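Local coordinates for protein putative citrate lyase (Ralstonia eutropha, PDB 3QQW) that probably acts as a magnesium-dependent lyase of the HpcH/HpaI aldolase/citrate lyase family, perhaps cleaving (S)-citramalyl-CoA, at residues Cys25-Gly30 and Ile255-Ile260; Lys33-Ala38 and Glu69-Met74; Asp78-Gly83 and Gly109-Tyr114; Leu173-Met178 and Ala223-Leu228. All coordinates share one frame; numbering follows the deposited sequence.

In the fold
All four contacts belong to one eight-stranded TIM barrel. Interaction 1 joins the first strand to the loop after the eighth, and interaction 4 pairs the sixth with the seventh; their centres are about 12 Å apart, and Gln259 NE2 bonds to Cys227 O between them. Interaction 2 packs two outer helices, with interaction 3 about 11 Å away, centre to centre, in loops leading into the third and fourth strands. Interactions 3 and 4 lie on opposite sides of the chain's centre, their centres about 24 Å apart. Phe28 comes within about 4 Å of Arg88 (side chains), and Asp174 and Phe175 within about 7 Å of Arg88 and Glu153 respectively, both predicted to bind substrate.

Interaction 1 of 4, residues Cys25-Gly30 and Ile255-Ile260; sequences CEHFAG and IYPAQI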
loop_
_atom_site.group_PDB
_atom_site.type_symbol
_atom_site.label_atom_id
_atom_site.label_comp_id
_atom_site.label_asym_id
_atom_site.label_seq_id
_atom_site.Cartn_x
_atom_site.Cartn_y
_atom_site.Cartn_z
ATOM N N CYS C 25 -2.802 18.842 -19.110
ATOM C CA CYS C 25 -1.481 19.425 -18.934
ATOM C C CYS C 25 -1.503 20.718 -18.153
ATOM O O CYS C 25 -2.389 21.552 -18.329
ATOM C CB CYS C 25 -0.843 19.636 -20.306
ATOM S SG CYS C 25 0.850 20.258 -20.241
ATOM N N GLU C 26 -0.470 20.900 -17.336
ATOM C CA GLU C 26 -0.282 22.092 -16.522
ATOM C C GLU C 26 1.120 22.600 -16.743
ATOM O O GLU C 26 2.082 21.960 -16.301
ATOM C CB GLU C 26 -0.549 21.810 -15.036
ATOM C CG GLU C 26 -0.644 23.089 -14.218
ATOM C CD GLU C 26 -0.908 22.870 -12.745
ATOM O OE1 GLU C 26 -1.994 22.349 -12.421
ATOM O OE2 GLU C 26 -0.040 23.222 -11.914
ATOM N N HIS C 27 1.238 23.727 -17.453
ATOM C CA HIS C 27 2.528 24.305 -17.816
ATOM C C HIS C 27 2.978 25.357 -16.794
ATOM O O HIS C 27 2.203 26.232 -16.417
ATOM C CB HIS C 27 2.465 24.900 -19.221
ATOM C CG HIS C 27 3.787 25.365 -19.716
ATOM N ND1 HIS C 27 4.760 24.465 -20.135
ATOM C CD2 HIS C 27 4.277 26.620 -19.814
ATOM C CE1 HIS C 27 5.802 25.203 -20.475
ATOM N NE2 HIS C 27 5.557 26.506 -20.303
ATOM N N PHE C 28 4.230 25.241 -16.319
ATOM C CA PHE C 28 4.813 26.187 -15.368
ATOM C C PHE C 28 5.651 27.222 -16.075
ATOM O O PHE C 28 6.343 26.881 -17.027
ATOM C CB PHE C 28 5.668 25.449 -14.330
ATOM C CG PHE C 28 4.809 24.845 -13.256
ATOM C CD1 PHE C 28 3.930 23.800 -13.549
ATOM C CD2 PHE C 28 4.859 25.325 -11.956
ATOM C CE1 PHE C 28 3.112 23.270 -12.566
ATOM C CE2 PHE C 28 4.082 24.746 -10.953
ATOM C CZ PHE C 28 3.207 23.738 -11.268
ATOM N N ALA C 29 5.585 28.480 -15.590
ATOM C CA ALA C 29 6.311 29.675 -16.073
ATOM C C ALA C 29 6.527 30.594 -14.862
ATOM O O ALA C 29 5.576 30.866 -14.125
ATOM C CB ALA C 29 5.534 30.386 -17.183
ATOM N N GLY C 30 7.775 30.976 -14.624
ATOM C CA GLY C 30 8.179 31.756 -13.463
ATOM C C GLY C 30 8.451 33.218 -13.717
ATOM O O GLY C 30 8.481 33.990 -12.768
ATOM N N ILE C 255 7.210 21.767 -18.145
ATOM C CA ILE C 255 8.172 22.830 -17.826
ATOM C C ILE C 255 8.760 23.426 -19.105
ATOM O O ILE C 255 9.485 24.415 -19.042
ATOM C CB ILE C 255 9.280 22.393 -16.845
ATOM C CG1 ILE C 255 9.904 21.027 -17.238
ATOM C CG2 ILE C 255 8.750 22.458 -15.411
ATOM C CD1 ILE C 255 11.222 20.658 -16.534
ATOM N N TYR C 256 8.432 22.845 -20.255
ATOM C CA TYR C 256 8.894 23.325 -21.556
ATOM C C TYR C 256 7.737 23.205 -22.569
ATOM O O TYR C 256 7.042 22.189 -22.573
ATOM C CB TYR C 256 10.159 22.582 -22.017
ATOM C CG TYR C 256 10.902 23.335 -23.095
ATOM C CD1 TYR C 256 11.656 24.470 -22.790
ATOM C CD2 TYR C 256 10.815 22.946 -24.433
ATOM C CE1 TYR C 256 12.320 25.184 -23.783
ATOM C CE2 TYR C 256 11.463 23.664 -25.436
ATOM C CZ TYR C 256 12.223 24.780 -25.105
ATOM O OH TYR C 256 12.902 25.503 -26.062
ATOM N N PRO C 257 7.482 24.234 -23.405
ATOM C CA PRO C 257 6.319 24.187 -24.308
ATOM C C PRO C 257 6.225 22.952 -25.208
ATOM O O PRO C 257 5.118 22.531 -25.540
ATOM C CB PRO C 257 6.486 25.451 -25.150
ATOM C CG PRO C 257 7.182 26.402 -24.231
ATOM C CD PRO C 257 8.177 25.535 -23.510
ATOM N N ALA C 258 7.359 22.367 -25.586
ATOM C CA ALA C 258 7.401 21.192 -26.451
ATOM C C ALA C 258 6.771 19.955 -25.766
ATOM O O ALA C 258 6.441 18.995 -26.449
ATOM C CB ALA C 258 8.838 20.911 -26.861
ATOM N N GLN C 259 6.582 19.992 -24.433
ATOM C CA GLN C 259 5.993 18.885 -23.649
ATOM C C GLN C 259 4.460 18.879 -23.665
ATOM O O GLN C 259 3.871 17.829 -23.431
ATOM C CB GLN C 259 6.454 18.926 -22.179
ATOM C CG GLN C 259 7.955 18.936 -21.994
ATOM C CD GLN C 259 8.395 18.807 -20.573
ATOM O OE1 GLN C 259 7.890 19.468 -19.678
ATOM N NE2 GLN C 259 9.412 17.999 -20.347
ATOM N N ILE C 260 3.819 20.039 -23.953
ATOM C CA ILE C 260 2.367 20.230 -23.898
ATOM C C ILE C 260 1.609 19.258 -24.820
ATOM O O ILE C 260 0.848 18.433 -24.296
ATOM C CB ILE C 260 1.952 21.709 -24.128
ATOM C CG1 ILE C 260 2.569 22.601 -23.021
ATOM C CG2 ILE C 260 0.401 21.856 -24.198
ATOM C CD1 ILE C 260 2.487 24.072 -23.229
#
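Packing rather than hydrogen bonding joins Cys25-Gly30 to Ile255-Ile260, setting the first strand of the TIM barrel against the loop that leaves the eighth, 251-254. The imidazole of His27 does most of the touching. Its CG lies anti to the backbone N (chi1 -173°), and CE1 points the ring edge at Tyr256 C, 3.5 Å away, with Pro257 N equally close but oblique. Pro257 CD adds a 3.9 Å contact to His27 CE1. The side chains of Ile260 and His27 cross at about a right angle, and Ile260 CD1 makes an off-centre CH-pi contact, 4.2 Å from the His27 centroid. Two further apolar contacts join the segments: Cys25 SG lies 4.0 Å from Ile260 CG1, and Phe28 CB 4.4 Å from Ile255 CG2. Polar bonds lie within the loop or just beside the contact. Gln259 OE1 accepts from Ile255 N at 2.8 Å, nearly straight (173°) and in the carbonyl plane, while Gln259 NE2 is held by Cys227 O and Asn229 O. His27 ND1 bonds to Ser254 OG, which helps fix the ring's rotation. With ND1 so satisfied, the ring meets the loop by van der Waals and CH-pi contacts, and the join depends on close packing.

Interaction 2 of 4, residues Lys33-Ala38 and Glu69-Met74; sequences KLIGKA and EMVARM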
loop_
_atom_site.group_PDB
_atom_site.type_symbol
_atom_site.label_atom_id
_atom_site.label_comp_id
_atom_site.label_asym_id
_atom_site.label_seq_id
_atom_site.Cartn_x
_atom_site.Cartn_y
_atom_site.Cartn_z
ATOM N N LYS C 33 7.749 37.313 -18.867
ATOM C CA LYS C 33 7.944 36.979 -20.283
ATOM C C LYS C 33 7.367 35.585 -20.587
ATOM O O LYS C 33 6.516 35.450 -21.475
ATOM C CB LYS C 33 9.446 37.037 -20.648
ATOM N N LEU C 34 7.811 34.560 -19.824
ATOM C CA LEU C 34 7.366 33.189 -20.020
ATOM C C LEU C 34 5.891 32.981 -19.661
ATOM O O LEU C 34 5.251 32.161 -20.316
ATOM C CB LEU C 34 8.258 32.198 -19.274
ATOM C CG LEU C 34 9.692 32.105 -19.789
ATOM C CD1 LEU C 34 10.537 31.312 -18.828
ATOM C CD2 LEU C 34 9.761 31.492 -21.178
ATOM N N ILE C 35 5.346 33.731 -18.663
ATOM C CA ILE C 35 3.933 33.670 -18.300
ATOM C C ILE C 35 3.115 34.204 -19.505
ATOM O O ILE C 35 2.177 33.537 -19.953
ATOM C CB ILE C 35 3.633 34.413 -16.969
ATOM C CG1 ILE C 35 4.145 33.596 -15.738
ATOM C CG2 ILE C 35 2.142 34.735 -16.824
ATOM C CD1 ILE C 35 4.478 34.476 -14.430
ATOM N N GLY C 36 3.529 35.371 -20.030
ATOM C CA GLY C 36 2.944 36.001 -21.200
ATOM C C GLY C 36 2.880 35.034 -22.361
ATOM O O GLY C 36 1.789 34.708 -22.818
ATOM N N LYS C 37 4.036 34.469 -22.748
ATOM C CA LYS C 37 4.195 33.501 -23.848
ATOM C C LYS C 37 3.284 32.259 -23.676
ATOM O O LYS C 37 2.650 31.833 -24.646
ATOM C CB LYS C 37 5.653 33.059 -23.961
ATOM C CG LYS C 37 6.556 34.065 -24.680
ATOM C CD LYS C 37 7.951 33.464 -24.814
ATOM C CE LYS C 37 8.977 34.369 -25.436
ATOM N NZ LYS C 37 10.357 33.848 -25.204
ATOM N N ALA C 38 3.178 31.723 -22.433
ATOM C CA ALA C 38 2.344 30.572 -22.089
ATOM C C ALA C 38 0.860 30.928 -22.253
ATOM O O ALA C 38 0.097 30.135 -22.818
ATOM C CB ALA C 38 2.636 30.119 -20.677
ATOM N N GLU C 69 3.125 40.316 -7.084
ATOM C CA GLU C 69 2.458 41.463 -7.706
ATOM C C GLU C 69 2.435 41.339 -9.217
ATOM O O GLU C 69 1.427 41.672 -9.847
ATOM C CB GLU C 69 3.143 42.778 -7.300
ATOM C CG GLU C 69 2.714 43.251 -5.919
ATOM C CD GLU C 69 3.517 44.377 -5.313
ATOM O OE1 GLU C 69 4.503 44.818 -5.943
ATOM O OE2 GLU C 69 3.169 44.808 -4.190
HETATM N N MSE C 70 3.549 40.859 -9.801
HETATM C CA MSE C 70 3.646 40.657 -11.248
HETATM C C MSE C 70 2.683 39.513 -11.623
HETATM O O MSE C 70 1.917 39.662 -12.570
HETATM C CB MSE C 70 5.120 40.355 -11.649
HETATM C CG MSE C 70 5.313 39.958 -13.103
HETATM SE SE MSE C 70 4.892 38.080 -13.413
HETATM C CE MSE C 70 6.567 37.189 -12.702
ATOM N N VAL C 71 2.678 38.409 -10.832
ATOM C CA VAL C 71 1.828 37.234 -11.092
ATOM C C VAL C 71 0.349 37.680 -11.082
ATOM O O VAL C 71 -0.348 37.469 -12.072
ATOM C CB VAL C 71 2.136 36.079 -10.089
ATOM C CG1 VAL C 71 1.014 35.037 -10.028
ATOM C CG2 VAL C 71 3.471 35.418 -10.401
ATOM N N ALA C 72 -0.091 38.363 -10.009
ATOM C CA ALA C 72 -1.456 38.873 -9.882
ATOM C C ALA C 72 -1.842 39.749 -11.069
ATOM O O ALA C 72 -2.904 39.547 -11.644
ATOM C CB ALA C 72 -1.598 39.666 -8.584
ATOM N N ARG C 73 -0.954 40.681 -11.462
ATOM C CA ARG C 73 -1.150 41.587 -12.587
ATOM C C ARG C 73 -1.326 40.802 -13.902
ATOM O O ARG C 73 -2.230 41.099 -14.663
ATOM C CB ARG C 73 0.020 42.599 -12.683
ATOM C CG ARG C 73 -0.067 43.509 -13.915
ATOM C CD ARG C 73 0.977 44.614 -14.002
ATOM N NE ARG C 73 2.344 44.172 -13.707
ATOM C CZ ARG C 73 3.169 43.572 -14.566
ATOM N NH1 ARG C 73 2.767 43.290 -15.803
ATOM N NH2 ARG C 73 4.389 43.215 -14.184
HETATM N N MSE C 74 -0.477 39.808 -14.152
HETATM C CA MSE C 74 -0.506 38.974 -15.351
HETATM C C MSE C 74 -1.802 38.182 -15.417
HETATM O O MSE C 74 -2.423 38.134 -16.471
HETATM C CB MSE C 74 0.719 38.022 -15.370
HETATM C CG MSE C 74 2.025 38.767 -15.663
HETATM SE SE MSE C 74 1.990 39.793 -17.335
HETATM C CE MSE C 74 2.201 38.378 -18.570
#
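Met70 O accepts one bond within its segment, from Met74 N at 2.9 Å, the ordinary i to i+4 bond of helix 64-76; Lys33 O is likewise taken by Lys37 N within helix 32-45. With these backbone bonds kept inside each helix, the meeting of the two is apolar. The segments run nearly parallel, crossing at -19°, and their axes approach to 10.8 Å. Ile35 carries the contact. Its CG1 stands anti to the carbonyl carbon, beside the backbone N (chi1 -74°), and its two branches find different partners. CD1 meets Met70 tip to tip, 3.8 Å from SE, and lies 4.3 Å from Val71 CG2. The other branch, Ile35 CG2, rests 3.9 Å from Met74 CB, where the two side chains cross obliquely. Met70 and Met74 are both selenomethionines, each bent at chi2 and chi3. The bends bring both SE and CE of Met70 to the end of Ile35, and they carry Met74 CE across to Gly36, 3.6 Å from its N, directly against the glycine backbone. Nearby, Arg73 makes a salt bridge to Glu32 near the start of helix 32-45. On the barrel-strand side, Ile35 and Val71 both touch Cys53 of strand 49-54, Ile35 also reaches Ala29 of strand 25-29, and Val71 packs on Ile104 of the next helix, 97-107.

Interaction 3 of 4, residues Asp78-Gly83 and Gly109-Tyr114; sequences DRNVHG and GGRLAY
Arg111 grips the carbonyl of Asn80 side-on, joining two helix-to-strand loops of the TIM barrel, those leading into strands 85-88 and 115-117. Both donors converge on Asn80 O, with NH2 of Arg111 at 2.8 Å (159°) and its NE at 3.2 Å along a more bent line. The oxygen lies in the guanidinium plane; NE approaches it in the carbonyl plane, NH2 from above that plane. Val81 O sits at the same guanidinium edge, but its angle to NH2 is poor. Over one face lie Asn80 ND2 and Gly83 CA, the latter 3.8 Å from Arg111 CZ, so the backbone of Gly83 packs directly against the charged group. A bend at chi3 (69°) helps turn the arginine's end into the 80-83 turn. In the next shell, Asn80 centres an inverse gamma turn, and its side chain, CG anti to the backbone N, braces the loop: OD1 receives a weak bond from Gly83 N, and ND2 donates to Ile75 O near the end of helix 64-76. Further along, Ala113 CB lies 3.6 Å from Gly83 O. One water completes the link between the loops, accepting from Asn80 ND2 at 2.8 Å and donating to Arg111 O at 2.6 Å.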
loop_
_atom_site.group_PDB
_atom_site.type_symbol
_atom_site.label_atom_id
_atom_site.label_comp_id
_atom_site.label_asym_id
_atom_site.label_seq_id
_atom_site.Cartn_x
_atom_site.Cartn_y
_atom_site.Cartn_z
ATOM N N ASP C 78 -5.676 41.362 -19.590
ATOM C CA ASP C 78 -6.367 41.023 -20.836
ATOM C C ASP C 78 -5.597 39.940 -21.605
ATOM O O ASP C 78 -6.199 39.206 -22.404
ATOM C CB ASP C 78 -6.540 42.285 -21.688
ATOM C CG ASP C 78 -7.475 43.313 -21.062
ATOM O OD1 ASP C 78 -8.409 42.900 -20.336
ATOM O OD2 ASP C 78 -7.293 44.531 -21.328
ATOM N N ARG C 79 -4.273 39.842 -21.346
ATOM C CA ARG C 79 -3.362 38.841 -21.910
ATOM C C ARG C 79 -3.824 37.439 -21.497
ATOM O O ARG C 79 -3.650 36.485 -22.256
ATOM C CB ARG C 79 -1.929 39.104 -21.410
ATOM C CG ARG C 79 -0.857 38.231 -22.046
ATOM C CD ARG C 79 0.032 39.091 -22.884
ATOM N NE ARG C 79 1.063 38.315 -23.575
ATOM C CZ ARG C 79 2.360 38.541 -23.436
ATOM N NH1 ARG C 79 2.793 39.470 -22.590
ATOM N NH2 ARG C 79 3.235 37.837 -24.128
ATOM N N ASN C 80 -4.415 37.329 -20.289
ATOM C CA ASN C 80 -4.953 36.088 -19.768
ATOM C C ASN C 80 -6.348 35.957 -20.349
ATOM O O ASN C 80 -7.329 36.378 -19.736
ATOM C CB ASN C 80 -4.913 36.060 -18.224
ATOM C CG ASN C 80 -5.577 34.863 -17.613
ATOM O OD1 ASN C 80 -5.896 33.901 -18.306
ATOM N ND2 ASN C 80 -5.871 34.924 -16.313
ATOM N N VAL C 81 -6.423 35.398 -21.557
ATOM C CA VAL C 81 -7.654 35.266 -22.322
ATOM C C VAL C 81 -8.564 34.147 -21.790
ATOM O O VAL C 81 -9.755 34.366 -21.620
ATOM C CB VAL C 81 -7.329 35.061 -23.828
ATOM C CG1 VAL C 81 -8.596 34.797 -24.630
ATOM C CG2 VAL C 81 -6.582 36.268 -24.390
ATOM N N HIS C 82 -8.025 32.960 -21.562
ATOM C CA HIS C 82 -8.832 31.802 -21.192
ATOM C C HIS C 82 -9.096 31.648 -19.697
ATOM O O HIS C 82 -9.930 30.820 -19.339
ATOM C CB HIS C 82 -8.210 30.516 -21.764
ATOM C CG HIS C 82 -8.323 30.467 -23.256
ATOM N ND1 HIS C 82 -9.544 30.281 -23.885
ATOM C CD2 HIS C 82 -7.374 30.646 -24.202
ATOM C CE1 HIS C 82 -9.291 30.325 -25.184
ATOM N NE2 HIS C 82 -8.008 30.556 -25.422
ATOM N N GLY C 83 -8.447 32.453 -18.854
ATOM C CA GLY C 83 -8.650 32.416 -17.409
ATOM C C GLY C 83 -8.228 31.096 -16.809
ATOM O O GLY C 83 -8.792 30.660 -15.809
ATOM N N GLY C 109 -8.111 39.913 -10.130
ATOM C CA GLY C 109 -9.340 40.422 -10.737
ATOM C C GLY C 109 -10.413 39.363 -10.944
ATOM O O GLY C 109 -11.188 39.452 -11.909
ATOM N N GLY C 110 -10.429 38.349 -10.056
ATOM C CA GLY C 110 -11.373 37.232 -10.088
ATOM C C GLY C 110 -11.102 36.189 -11.166
ATOM O O GLY C 110 -11.932 35.311 -11.412
ATOM N N ARG C 111 -9.944 36.277 -11.820
ATOM C CA ARG C 111 -9.587 35.373 -12.908
ATOM C C ARG C 111 -8.718 34.194 -12.441
ATOM O O ARG C 111 -8.521 33.268 -13.221
ATOM C CB ARG C 111 -8.903 36.142 -14.051
ATOM C CG ARG C 111 -9.835 37.203 -14.699
ATOM C CD ARG C 111 -9.253 37.867 -15.945
ATOM N NE ARG C 111 -9.118 37.046 -17.153
ATOM C CZ ARG C 111 -9.916 36.044 -17.540
ATOM N NH1 ARG C 111 -10.931 35.652 -16.774
ATOM N NH2 ARG C 111 -9.695 35.419 -18.688
ATOM N N LEU C 112 -8.266 34.185 -11.166
ATOM C CA LEU C 112 -7.414 33.129 -10.607
ATOM C C LEU C 112 -8.073 31.761 -10.731
ATOM O O LEU C 112 -9.171 31.561 -10.215
ATOM C CB LEU C 112 -7.068 33.447 -9.154
ATOM C CG LEU C 112 -6.035 32.538 -8.442
ATOM C CD1 LEU C 112 -4.664 32.559 -9.123
ATOM C CD2 LEU C 112 -5.909 32.950 -7.012
ATOM N N ALA C 113 -7.428 30.839 -11.478
ATOM C CA ALA C 113 -7.982 29.518 -11.752
ATOM C C ALA C 113 -7.814 28.571 -10.552
ATOM O O ALA C 113 -8.705 27.757 -10.289
ATOM C CB ALA C 113 -7.321 28.920 -12.985
ATOM N N TYR C 114 -6.670 28.664 -9.850
ATOM C CA TYR C 114 -6.314 27.816 -8.716
ATOM C C TYR C 114 -5.058 28.313 -8.022
ATOM O O TYR C 114 -4.303 29.119 -8.582
ATOM C CB TYR C 114 -6.091 26.338 -9.152
ATOM C CG TYR C 114 -5.089 26.187 -10.264
ATOM C CD1 TYR C 114 -3.726 26.057 -9.992
ATOM C CD2 TYR C 114 -5.495 26.167 -11.596
ATOM C CE1 TYR C 114 -2.790 25.949 -11.022
ATOM C CE2 TYR C 114 -4.568 26.073 -12.632
ATOM C CZ TYR C 114 -3.218 25.964 -12.339
ATOM O OH TYR C 114 -2.312 25.835 -13.365
HETATM O O HOH W 1 -6.472 32.716 -14.643
#

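Interaction 4 of 4, residues Leu173-Met178 and Ala223-Leu228; sequences LDFGLM and AHNVCL
Neighbouring parallel strands of the TIM barrel, 170-175 and 221-224, meet here near their C-terminal ends, and the tight part begins with the parallel bridge between them. Ala223 N donates to Leu173 O at 2.8 Å, almost straight (174°) and nearly along the C=O axis, and Ala223 O accepts from Phe175 N at 2.9 Å. The two bonds grip Ala223 from both sides of Asp174, its partner in the bridge. On the sheet face these two share, Asp174 OD1 lies 3.3 Å from Ala223 CB and bonds to Trp253 NE1. Beyond the strands the close packing continues around Asn225, whose CB itself sits 3.3 Å from Phe175 O. Its CG takes the crowded position between the backbone N and the carbonyl carbon (chi1 44°), which lays the amide beside the phenyl ring, planes 61° apart, with OD1 at the ring edge. Leu177, in the first turn of helix 177-182, crosses Asn225 obliquely, its CD2 3.4 Å from ND2, which is satisfied by Gln198 OE1. The loose side is at the far ends of the segments, where Met178 and Leu228 are exposed and make no close contact across. Asp174 lies about 7 Å, side chain to side chain, from Arg88 of the predicted substrate site. Between the strand ends, a water with too few protons for all its neighbours can donate to Asp174 OD1 at 3.2 Å and weakly to His224 O.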
loop_
_atom_site.group_PDB
_atom_site.type_symbol
_atom_site.label_atom_id
_atom_site.label_comp_id
_atom_site.label_asym_id
_atom_site.label_seq_id
_atom_site.Cartn_x
_atom_site.Cartn_y
_atom_site.Cartn_z
ATOM N N LEU C 173 -4.262 16.728 -6.733
ATOM C CA LEU C 173 -3.161 16.234 -5.914
ATOM C C LEU C 173 -2.008 16.072 -6.875
ATOM O O LEU C 173 -2.120 15.349 -7.869
ATOM C CB LEU C 173 -3.449 14.942 -5.143
ATOM C CG LEU C 173 -4.534 14.981 -4.054
ATOM C CD1 LEU C 173 -4.571 13.661 -3.306
ATOM C CD2 LEU C 173 -4.298 16.142 -3.049
ATOM N N ASP C 174 -0.923 16.825 -6.642
ATOM C CA ASP C 174 0.251 16.803 -7.507
ATOM C C ASP C 174 1.323 15.944 -6.929
ATOM O O ASP C 174 1.675 16.110 -5.766
ATOM C CB ASP C 174 0.802 18.241 -7.681
ATOM C CG ASP C 174 -0.066 19.186 -8.449
ATOM O OD1 ASP C 174 -0.300 18.932 -9.626
ATOM O OD2 ASP C 174 -0.447 20.229 -7.880
ATOM N N PHE C 175 1.900 15.068 -7.728
ATOM C CA PHE C 175 3.026 14.256 -7.232
ATOM C C PHE C 175 4.355 14.995 -7.452
ATOM O O PHE C 175 4.725 15.286 -8.586
ATOM C CB PHE C 175 3.062 12.875 -7.886
ATOM C CG PHE C 175 4.038 11.985 -7.166
ATOM C CD1 PHE C 175 3.761 11.515 -5.884
ATOM C CD2 PHE C 175 5.269 11.673 -7.736
ATOM C CE1 PHE C 175 4.691 10.742 -5.187
ATOM C CE2 PHE C 175 6.198 10.897 -7.042
ATOM C CZ PHE C 175 5.898 10.425 -5.775
ATOM N N GLY C 176 5.035 15.316 -6.360
ATOM C CA GLY C 176 6.319 16.000 -6.392
ATOM C C GLY C 176 7.427 14.992 -6.183
ATOM O O GLY C 176 7.840 14.747 -5.048
ATOM N N LEU C 177 7.890 14.376 -7.290
ATOM C CA LEU C 177 8.913 13.332 -7.292
ATOM C C LEU C 177 10.245 13.801 -6.674
ATOM O O LEU C 177 10.769 13.143 -5.762
ATOM C CB LEU C 177 9.141 12.816 -8.735
ATOM C CG LEU C 177 10.281 11.814 -8.954
ATOM C CD1 LEU C 177 9.985 10.467 -8.278
ATOM C CD2 LEU C 177 10.548 11.642 -10.423
HETATM N N MSE C 178 10.790 14.913 -7.184
HETATM C CA MSE C 178 12.085 15.431 -6.758
HETATM C C MSE C 178 12.165 15.705 -5.251
HETATM O O MSE C 178 13.088 15.202 -4.615
HETATM C CB MSE C 178 12.465 16.680 -7.533
HETATM C CG MSE C 178 13.937 16.979 -7.401
HETATM SE SE MSE C 178 14.510 18.388 -8.535
HETATM C CE MSE C 178 16.095 17.430 -9.306
ATOM N N ALA C 223 -2.328 14.408 -10.482
ATOM C CA ALA C 223 -1.418 14.941 -11.488
ATOM C C ALA C 223 -0.000 14.431 -11.297
ATOM O O ALA C 223 0.492 14.272 -10.169
ATOM C CB ALA C 223 -1.440 16.449 -11.492
ATOM N N HIS C 224 0.624 14.092 -12.441
ATOM C CA HIS C 224 1.957 13.521 -12.485
ATOM C C HIS C 224 3.028 14.598 -12.607
ATOM O O HIS C 224 2.777 15.660 -13.152
ATOM C CB HIS C 224 2.045 12.534 -13.650
ATOM C CG HIS C 224 3.234 11.617 -13.574
ATOM N ND1 HIS C 224 4.279 11.717 -14.469
ATOM C CD2 HIS C 224 3.496 10.605 -12.711
ATOM C CE1 HIS C 224 5.153 10.795 -14.101
ATOM N NE2 HIS C 224 4.726 10.100 -13.055
ATOM N N ASN C 225 4.227 14.316 -12.071
ATOM C CA ASN C 225 5.437 15.156 -12.137
ATOM C C ASN C 225 5.899 15.280 -13.602
ATOM O O ASN C 225 5.479 14.491 -14.447
ATOM C CB ASN C 225 6.556 14.553 -11.266
ATOM C CG ASN C 225 6.689 13.059 -11.446
ATOM O OD1 ASN C 225 5.841 12.289 -10.995
ATOM N ND2 ASN C 225 7.726 12.620 -12.137
ATOM N N VAL C 226 6.759 16.265 -13.889
ATOM C CA VAL C 226 7.286 16.555 -15.227
ATOM C C VAL C 226 8.139 15.416 -15.791
ATOM O O VAL C 226 8.651 14.546 -15.062
ATOM C CB VAL C 226 8.140 17.864 -15.209
ATOM C CG1 VAL C 226 7.303 19.090 -14.814
ATOM C CG2 VAL C 226 9.354 17.729 -14.290
ATOM N N CYS C 227 8.346 15.472 -17.101
ATOM C CA CYS C 227 9.318 14.638 -17.778
ATOM C C CYS C 227 10.587 15.489 -17.825
ATOM O O CYS C 227 10.511 16.690 -18.111
ATOM C CB CYS C 227 8.847 14.213 -19.165
ATOM S SG CYS C 227 10.076 13.234 -20.083
ATOM N N LEU C 228 11.736 14.914 -17.489
ATOM C CA LEU C 228 12.988 15.689 -17.469
ATOM C C LEU C 228 13.551 15.913 -18.899
ATOM O O LEU C 228 14.371 16.817 -19.104
ATOM C CB LEU C 228 14.024 15.058 -16.519
ATOM C CG LEU C 228 13.601 15.117 -15.033
ATOM C CD1 LEU C 228 14.482 14.282 -14.177
ATOM C CD2 LEU C 228 13.512 16.557 -14.494
HETATM O O HOH W 2 2.212 17.010 -10.323
#